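Local structure of putative esterase aq_1494 (2EGJ) at residues 65-70 with 98-103; 3-8 with 30-35. The protein is a hot-dog-fold protein of the 4-hydroxybenzoyl-CoA thioesterase family that probably hydrolyses acyl-CoA thioesters. All blocks are in the same frame, centred on the assembly; numbering follows the deposited sequence.

Contact 1. Residues 65-70 with 98-103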
ATOM      1  N   LYS A  65       9.374 -16.629  10.415  1.00 17.29           N
ATOM      2  CA  LYS A  65       8.459 -17.494   9.687  1.00 17.59           C
ATOM      3  C   LYS A  65       7.470 -16.569   9.000  1.00 17.33           C
ATOM      4  O   LYS A  65       7.106 -15.548   9.573  1.00 16.95           O
ATOM      5  CB  LYS A  65       7.696 -18.409  10.648  1.00 18.96           C
ATOM      6  CG  LYS A  65       8.605 -19.459  11.358  1.00 21.44           C
ATOM      7  CD  LYS A  65       9.121 -20.472  10.342  1.00 23.76           C
ATOM      8  CE  LYS A  65      10.195 -21.390  10.942  1.00 26.56           C
ATOM      9  NZ  LYS A  65       9.573 -22.418  11.835  1.00 32.36           N
ATOM     10  N   PRO A  66       7.024 -16.926   7.797  1.00 16.66           N
ATOM     11  CA  PRO A  66       6.062 -16.077   7.069  1.00 16.02           C
ATOM     12  C   PRO A  66       4.638 -16.051   7.611  1.00 15.58           C
ATOM     13  O   PRO A  66       4.211 -16.972   8.322  1.00 13.63           O
ATOM     14  CB  PRO A  66       6.032 -16.694   5.671  1.00 17.05           C
ATOM     15  CG  PRO A  66       6.421 -18.100   5.864  1.00 18.22           C
ATOM     16  CD  PRO A  66       7.423 -18.105   7.009  1.00 16.61           C
ATOM     17  N   LEU A  67       3.923 -14.970   7.267  1.00 13.72           N
ATOM     18  CA  LEU A  67       2.491 -14.898   7.415  1.00 13.54           C
ATOM     19  C   LEU A  67       1.863 -15.095   6.048  1.00 13.79           C
ATOM     20  O   LEU A  67       2.368 -14.578   5.029  1.00 12.61           O
ATOM     21  CB  LEU A  67       2.039 -13.534   7.982  1.00 14.23           C
ATOM     22  CG  LEU A  67       2.383 -13.237   9.452  1.00 14.27           C
ATOM     23  CD1 LEU A  67       2.248 -11.724   9.723  1.00 13.09           C
ATOM     24  CD2 LEU A  67       1.572 -14.055  10.487  1.00 16.94           C
ATOM     25  N   PHE A  68       0.774 -15.860   6.046  1.00 14.06           N
ATOM     26  CA  PHE A  68       0.012 -16.140   4.836  1.00 14.41           C
ATOM     27  C   PHE A  68      -1.357 -15.505   4.881  1.00 13.96           C
ATOM     28  O   PHE A  68      -1.864 -15.147   5.950  1.00 13.96           O
ATOM     29  CB  PHE A  68      -0.163 -17.649   4.660  1.00 16.05           C
ATOM     30  CG  PHE A  68       1.145 -18.419   4.674  1.00 16.55           C
ATOM     31  CD1 PHE A  68       2.016 -18.363   3.600  1.00 20.56           C
ATOM     32  CD2 PHE A  68       1.462 -19.231   5.743  1.00 20.38           C
ATOM     33  CE1 PHE A  68       3.209 -19.080   3.600  1.00 20.86           C
ATOM     34  CE2 PHE A  68       2.671 -19.952   5.751  1.00 19.30           C
ATOM     35  CZ  PHE A  68       3.524 -19.875   4.680  1.00 19.60           C
ATOM     36  N   TYR A  69      -1.980 -15.372   3.715  1.00 13.26           N
ATOM     37  CA  TYR A  69      -3.348 -14.872   3.676  1.00 14.87           C
ATOM     38  C   TYR A  69      -4.242 -15.600   4.690  1.00 15.39           C
ATOM     39  O   TYR A  69      -4.238 -16.843   4.749  1.00 15.41           O
ATOM     40  CB  TYR A  69      -3.916 -15.038   2.263  1.00 14.81           C
ATOM     41  CG  TYR A  69      -5.379 -14.762   2.191  1.00 16.28           C
ATOM     42  CD1 TYR A  69      -5.899 -13.514   2.585  1.00 13.76           C
ATOM     43  CD2 TYR A  69      -6.275 -15.755   1.733  1.00 16.37           C
ATOM     44  CE1 TYR A  69      -7.283 -13.264   2.527  1.00 16.29           C
ATOM     45  CE2 TYR A  69      -7.631 -15.510   1.672  1.00 16.68           C
ATOM     46  CZ  TYR A  69      -8.136 -14.279   2.058  1.00 16.78           C
ATOM     47  OH  TYR A  69      -9.501 -14.070   1.994  1.00 16.13           O
ATOM     48  N   ASP A  70      -4.994 -14.817   5.462  1.00 15.05           N
ATOM     49  CA  ASP A  70      -6.024 -15.282   6.412  1.00 16.51           C
ATOM     50  C   ASP A  70      -5.456 -15.775   7.753  1.00 15.73           C
ATOM     51  O   ASP A  70      -6.227 -16.133   8.649  1.00 16.85           O
ATOM     52  CB  ASP A  70      -6.953 -16.346   5.769  1.00 17.99           C
ATOM     53  CG  ASP A  70      -8.426 -16.078   6.012  1.00 19.48           C
ATOM     54  OD1 ASP A  70      -8.829 -14.911   6.162  1.00 21.09           O
ATOM     55  OD2 ASP A  70      -9.212 -17.059   6.014  1.00 22.52           O
ATOM     56  N   ILE A  98       3.925 -19.890  17.192  1.00 25.85           N
ATOM     57  CA  ILE A  98       5.060 -19.742  16.293  1.00 24.70           C
ATOM     58  C   ILE A  98       5.503 -18.275  16.332  1.00 24.78           C
ATOM     59  O   ILE A  98       4.667 -17.382  16.190  1.00 22.56           O
ATOM     60  CB  ILE A  98       4.676 -20.127  14.830  1.00 25.31           C
ATOM     61  CG1 ILE A  98       3.968 -21.494  14.751  1.00 26.76           C
ATOM     62  CG2 ILE A  98       5.902 -20.086  13.912  1.00 26.01           C
ATOM     63  CD1 ILE A  98       4.795 -22.665  15.218  1.00 28.30           C
ATOM     64  N   ALA A  99       6.799 -18.041  16.561  1.00 24.65           N
ATOM     65  CA  ALA A  99       7.356 -16.684  16.526  1.00 24.17           C
ATOM     66  C   ALA A  99       7.608 -16.335  15.080  1.00 23.40           C
ATOM     67  O   ALA A  99       8.396 -16.983  14.378  1.00 24.13           O
ATOM     68  CB  ALA A  99       8.644 -16.588  17.344  1.00 25.48           C
ATOM     69  N   VAL A 100       6.887 -15.332  14.613  1.00 20.84           N
ATOM     70  CA  VAL A 100       6.902 -14.962  13.219  1.00 19.65           C
ATOM     71  C   VAL A 100       7.939 -13.886  12.952  1.00 17.74           C
ATOM     72  O   VAL A 100       8.600 -13.905  11.916  1.00 18.57           O
ATOM     73  CB  VAL A 100       5.498 -14.470  12.794  1.00 19.57           C
ATOM     74  CG1 VAL A 100       5.551 -13.512  11.594  1.00 21.45           C
ATOM     75  CG2 VAL A 100       4.623 -15.667  12.485  1.00 21.18           C
ATOM     76  N   ALA A 101       8.083 -12.958  13.891  1.00 15.32           N
ATOM     77  CA  ALA A 101       8.932 -11.781  13.672  1.00 14.14           C
ATOM     78  C   ALA A 101       9.190 -11.084  15.002  1.00 13.76           C
ATOM     79  O   ALA A 101       8.422 -11.259  15.969  1.00 13.25           O
ATOM     80  CB  ALA A 101       8.246 -10.803  12.681  1.00 14.48           C
ATOM     81  N   LYS A 102      10.264 -10.303  15.036  1.00 13.23           N
ATOM     82  CA  LYS A 102      10.598  -9.479  16.201  1.00 15.43           C
ATOM     83  C   LYS A 102      11.039  -8.122  15.680  1.00 14.29           C
ATOM     84  O   LYS A 102      11.758  -8.041  14.696  1.00 15.28           O
ATOM     85  CB  LYS A 102      11.728 -10.108  17.020  1.00 15.39           C
ATOM     86  CG  LYS A 102      11.294 -11.324  17.823  1.00 19.15           C
ATOM     87  CD  LYS A 102      12.472 -11.883  18.704  1.00 19.55           C
ATOM     88  CE  LYS A 102      11.950 -12.942  19.694  1.00 23.38           C
ATOM     89  NZ  LYS A 102      12.999 -13.941  20.140  1.00 30.81           N
ATOM     90  N   ALA A 103      10.628  -7.057  16.365  1.00 13.90           N
ATOM     91  CA  ALA A 103      10.879  -5.724  15.842  1.00 12.77           C
ATOM     92  C   ALA A 103      11.025  -4.696  16.947  1.00 12.60           C
ATOM     93  O   ALA A 103      10.732  -4.963  18.124  1.00 12.10           O
ATOM     94  CB  ALA A 103       9.729  -5.326  14.913  1.00 12.61           C
TER
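The flat group at the centre of this contact is the peptide carbonyl of Val-100, met by the backbone of Lys-65: Lys-65 N donates to Val-100 O over 3.2 Å in a fairly straight bond (164° at the hydrogen), tilted 25° from the carbonyl plane. Lys-65 O lies against a methyl of Val-100, only 3.3 Å from Val-100 CG1, a tight fit. With CG1 roughly anti to the backbone N (chi1 155°), this methyl touches both Lys-65 O and Leu-67, whose CG lies 3.8 Å from Val-100 CG1. The two apolar side chains cross at about a right angle, and Leu-67 CD2 adds a contact with Val-100 CG2. On the outer side Lys-65 uses its aliphatic part, CG sitting 3.8 Å from Ile-98 CG2, while the bends at chi2 and chi4 carry NZ off from strand 98-103. Tyr-25 of helix 23-39 touches both Leu-67 and Val-100, joining the contact to the central helix. The backbones of Val-100 and Ala-101 both bond to the single residue Val-93 of strand 86-95, which makes this a classic beta bulge, set where the loop leaving strand 52-63 still pairs with strand 98-111 in the curved hot-dog sheet.

Contact 2. Residues 3-8 with 30-35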
ATOM      1  N   PHE A   3       1.236  -5.311  25.749  1.00 22.31           N
ATOM      2  CA  PHE A   3      -0.078  -5.067  25.174  1.00 20.49           C
ATOM      3  C   PHE A   3      -0.248  -6.003  23.971  1.00 19.55           C
ATOM      4  O   PHE A   3       0.640  -6.087  23.118  1.00 19.68           O
ATOM      5  CB  PHE A   3      -0.216  -3.591  24.773  1.00 20.02           C
ATOM      6  CG  PHE A   3      -1.475  -3.283  24.033  1.00 19.35           C
ATOM      7  CD1 PHE A   3      -2.666  -3.062  24.716  1.00 20.02           C
ATOM      8  CD2 PHE A   3      -1.483  -3.229  22.635  1.00 18.46           C
ATOM      9  CE1 PHE A   3      -3.844  -2.782  24.028  1.00 20.66           C
ATOM     10  CE2 PHE A   3      -2.635  -2.957  21.952  1.00 16.17           C
ATOM     11  CZ  PHE A   3      -3.830  -2.729  22.636  1.00 18.34           C
ATOM     12  N   ILE A   4      -1.374  -6.705  23.902  1.00 18.29           N
ATOM     13  CA  ILE A   4      -1.624  -7.628  22.793  1.00 18.58           C
ATOM     14  C   ILE A   4      -2.591  -7.051  21.776  1.00 16.84           C
ATOM     15  O   ILE A   4      -3.685  -6.604  22.132  1.00 17.19           O
ATOM     16  CB  ILE A   4      -2.172  -9.001  23.283  1.00 18.52           C
ATOM     17  CG1 ILE A   4      -1.206  -9.596  24.309  1.00 20.62           C
ATOM     18  CG2 ILE A   4      -2.415  -9.947  22.077  1.00 20.38           C
ATOM     19  CD1 ILE A   4      -1.615 -10.960  24.850  1.00 20.80           C
ATOM     20  N   TYR A   5      -2.181  -7.083  20.512  1.00 16.13           N
ATOM     21  CA  TYR A   5      -2.990  -6.590  19.401  1.00 15.45           C
ATOM     22  C   TYR A   5      -3.212  -7.758  18.433  1.00 15.32           C
ATOM     23  O   TYR A   5      -2.238  -8.334  17.943  1.00 16.98           O
ATOM     24  CB  TYR A   5      -2.271  -5.431  18.687  1.00 15.58           C
ATOM     25  CG  TYR A   5      -2.997  -4.972  17.430  1.00 15.43           C
ATOM     26  CD1 TYR A   5      -4.236  -4.336  17.513  1.00 16.96           C
ATOM     27  CD2 TYR A   5      -2.434  -5.189  16.151  1.00 15.46           C
ATOM     28  CE1 TYR A   5      -4.921  -3.946  16.355  1.00 18.19           C
ATOM     29  CE2 TYR A   5      -3.109  -4.795  14.986  1.00 15.05           C
ATOM     30  CZ  TYR A   5      -4.345  -4.173  15.100  1.00 16.26           C
ATOM     31  OH  TYR A   5      -5.024  -3.760  13.965  1.00 17.66           O
ATOM     32  N   ARG A   6      -4.469  -8.128  18.202  1.00 14.76           N
ATOM     33  CA  ARG A   6      -4.812  -9.283  17.369  1.00 15.98           C
ATOM     34  C   ARG A   6      -5.247  -8.834  15.965  1.00 14.95           C
ATOM     35  O   ARG A   6      -6.004  -7.875  15.824  1.00 13.92           O
ATOM     36  CB  ARG A   6      -5.926 -10.115  18.033  1.00 15.60           C
ATOM     37  CG  ARG A   6      -6.244 -11.455  17.329  1.00 20.01           C
ATOM     38  CD  ARG A   6      -7.361 -12.240  18.048  1.00 21.51           C
ATOM     39  NE  ARG A   6      -8.698 -11.704  17.772  1.00 33.75           N
ATOM     40  CZ  ARG A   6      -9.848 -12.301  18.101  1.00 36.33           C
ATOM     41  NH1 ARG A   6      -9.852 -13.475  18.729  1.00 39.14           N
ATOM     42  NH2 ARG A   6     -11.007 -11.723  17.791  1.00 38.81           N
ATOM     43  N   ARG A   7      -4.827  -9.579  14.950  1.00 14.28           N
ATOM     44  CA  ARG A   7      -5.013  -9.141  13.565  1.00 14.07           C
ATOM     45  C   ARG A   7      -5.069 -10.321  12.610  1.00 14.08           C
ATOM     46  O   ARG A   7      -4.350 -11.300  12.782  1.00 14.98           O
ATOM     47  CB  ARG A   7      -3.843  -8.219  13.183  1.00 14.18           C
ATOM     48  CG  ARG A   7      -3.819  -7.689  11.705  1.00 13.79           C
ATOM     49  CD  ARG A   7      -4.991  -6.783  11.386  1.00 12.74           C
ATOM     50  NE  ARG A   7      -4.550  -5.661  10.530  1.00 13.54           N
ATOM     51  CZ  ARG A   7      -4.285  -5.763   9.226  1.00 12.78           C
ATOM     52  NH1 ARG A   7      -4.451  -6.931   8.587  1.00 10.97           N
ATOM     53  NH2 ARG A   7      -3.869  -4.689   8.553  1.00 13.42           N
ATOM     54  N   ARG A   8      -5.911 -10.208  11.587  1.00 13.91           N
ATOM     55  CA  ARG A   8      -5.953 -11.196  10.519  1.00 12.37           C
ATOM     56  C   ARG A   8      -5.340 -10.658   9.205  1.00 12.51           C
ATOM     57  O   ARG A   8      -5.588  -9.516   8.823  1.00 11.83           O
ATOM     58  CB  ARG A   8      -7.378 -11.689  10.321  1.00 13.66           C
ATOM     59  CG  ARG A   8      -7.460 -12.874   9.340  1.00 14.87           C
ATOM     60  CD  ARG A   8      -8.908 -13.162   8.954  1.00 18.26           C
ATOM     61  NE  ARG A   8      -9.699 -13.713  10.070  1.00 19.78           N
ATOM     62  CZ  ARG A   8      -9.693 -14.995  10.453  1.00 22.04           C
ATOM     63  NH1 ARG A   8      -8.907 -15.898   9.867  1.00 22.04           N
ATOM     64  NH2 ARG A   8     -10.482 -15.379  11.457  1.00 22.87           N
ATOM     65  N   GLU A  30       2.342  -0.135  13.580  1.00  8.92           N
ATOM     66  CA  GLU A  30       1.593   1.120  13.718  1.00 10.01           C
ATOM     67  C   GLU A  30       0.204   0.888  14.310  1.00 10.27           C
ATOM     68  O   GLU A  30      -0.229   1.617  15.240  1.00  9.50           O
ATOM     69  CB  GLU A  30       1.481   1.834  12.362  1.00  9.10           C
ATOM     70  CG  GLU A  30       0.704   3.171  12.456  1.00  9.85           C
ATOM     71  CD  GLU A  30       0.545   3.802  11.108  1.00 10.32           C
ATOM     72  OE1 GLU A  30       1.537   4.334  10.588  1.00 14.97           O
ATOM     73  OE2 GLU A  30      -0.576   3.740  10.599  1.00 13.17           O
ATOM     74  N   GLU A  31      -0.500  -0.104  13.775  1.00 10.46           N
ATOM     75  CA  GLU A  31      -1.850  -0.408  14.254  1.00 10.91           C
ATOM     76  C   GLU A  31      -1.829  -0.782  15.724  1.00 11.35           C
ATOM     77  O   GLU A  31      -2.682  -0.320  16.493  1.00 10.73           O
ATOM     78  CB  GLU A  31      -2.471  -1.539  13.436  1.00 11.16           C
ATOM     79  CG  GLU A  31      -2.694  -1.200  11.951  1.00  9.12           C
ATOM     80  CD  GLU A  31      -3.397  -2.344  11.210  1.00 12.15           C
ATOM     81  OE1 GLU A  31      -3.709  -3.364  11.869  1.00 14.92           O
ATOM     82  OE2 GLU A  31      -3.651  -2.232   9.996  1.00 12.48           O
ATOM     83  N   ALA A  32      -0.844  -1.601  16.110  1.00 10.94           N
ATOM     84  CA  ALA A  32      -0.669  -1.991  17.514  1.00 11.37           C
ATOM     85  C   ALA A  32      -0.412  -0.780  18.432  1.00 11.80           C
ATOM     86  O   ALA A  32      -1.040  -0.684  19.493  1.00 12.04           O
ATOM     87  CB  ALA A  32       0.463  -3.058  17.640  1.00 11.55           C
ATOM     88  N   ARG A  33       0.464   0.146  18.003  1.00 11.38           N
ATOM     89  CA  ARG A  33       0.755   1.356  18.783  1.00 12.29           C
ATOM     90  C   ARG A  33      -0.503   2.193  18.943  1.00 11.90           C
ATOM     91  O   ARG A  33      -0.747   2.730  20.007  1.00 12.92           O
ATOM     92  CB  ARG A  33       1.835   2.237  18.124  1.00 11.73           C
ATOM     93  CG  ARG A  33       3.248   1.680  18.121  1.00 11.75           C
ATOM     94  CD  ARG A  33       4.248   2.779  17.723  1.00 12.46           C
ATOM     95  NE  ARG A  33       4.100   3.272  16.340  1.00 12.92           N
ATOM     96  CZ  ARG A  33       4.550   2.650  15.248  1.00 13.76           C
ATOM     97  NH1 ARG A  33       5.140   1.467  15.329  1.00 12.25           N
ATOM     98  NH2 ARG A  33       4.408   3.227  14.061  1.00 17.00           N
ATOM     99  N   GLY A  34      -1.281   2.332  17.864  1.00 11.24           N
ATOM    100  CA  GLY A  34      -2.517   3.097  17.893  1.00 12.75           C
ATOM    101  C   GLY A  34      -3.515   2.510  18.876  1.00 12.71           C
ATOM    102  O   GLY A  34      -4.108   3.246  19.690  1.00 12.43           O
ATOM    103  N   GLU A  35      -3.697   1.195  18.816  1.00 13.56           N
ATOM    104  CA  GLU A  35      -4.607   0.508  19.768  1.00 14.64           C
ATOM    105  C   GLU A  35      -4.125   0.591  21.220  1.00 14.99           C
ATOM    106  O   GLU A  35      -4.962   0.715  22.141  1.00 14.65           O
ATOM    107  CB  GLU A  35      -4.868  -0.941  19.347  1.00 16.40           C
ATOM    108  CG  GLU A  35      -5.729  -0.996  18.094  1.00 20.10           C
ATOM    109  CD  GLU A  35      -6.948  -0.068  18.189  1.00 26.34           C
ATOM    110  OE1 GLU A  35      -7.812  -0.294  19.072  1.00 29.59           O
ATOM    111  OE2 GLU A  35      -7.024   0.905  17.401  1.00 29.67           O
TER
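Glu-31 OE1 is gripped by two donors of strand 3-8. Tyr-5 OH lies 2.5 Å from Glu-31 OE1. Arg-7 NE is 2.8 Å from the same Glu-31 OE1. They approach differently. The arginine uses the syn lone pair of OE1, whereas the phenol comes from above the carboxylate plane, with the tyrosine ring turned 88° to that plane. Arg-7 completes a side-on, two-nitrogen salt bridge, its NH2 lying 2.9 Å from Glu-31 OE2 in an almost straight bond; guanidinium and carboxylate are only 27° from coplanar. Arg-7 NH1 also donates to Arg-8 O, which further fixes the rotation of the guanidinium, and NH2 has a second anionic partner in Glu-13. Glu-31 OE2 in turn accepts from Tyr-12 OH of the second subunit.

Tyr-5 CG is anti to its own nitrogen (chi1 174°), which carries the ring out over the helix. One face of the ring covers the Ala-32 backbone in a CH-pi contact, Ala-32 CA being 4.2 Å from the centroid of the Tyr-5 ring. Glu-35 CG comes obliquely to Tyr-5 CE1 at 3.5 Å, while its carboxylate bends off to pair with Arg-38. Two residues earlier on the strand, Phe-3 CZ rests 3.6 Å from Glu-35 C. An alanine in place of Tyr-5 has neither ring nor hydroxyl, and would probably leave Glu-31 OE1 held by Arg-7 NE alone within the two segments and a gap beside Ala-32 and Glu-35 CG.

The strand thus packs on the helix through an aromatic surface ending in a polar cluster. Two donors meet each oxygen, but only Arg-7, shared with Glu-13, carries a positive charge; together they would be expected to favour the ionised form of the buried Glu-31.

Overall arrangement
Contact 1 and contact 2 have centres 14 Å apart and both reach the same antiparallel sheet, and helix 23-39 meets both: Tyr-25 at the first, residues 30-35 at the second. They touch directly where Asp-70 O lies 3.0 Å from Arg-8 NH1, a probable hydrogen bond tying the loop 65-70 to strand 3-8. Each also reaches the second subunit, contact 1 through Asp-70 bound to Arg-38 and Ser-45 of that chain, contact 2 through Glu-30 and Glu-31 bound to its Tyr-12. Contact 1 is the nearer to the predicted active site, the side chain of Pro-66 being about 9 Å from that of Asp-15; contact 2 lies away from it.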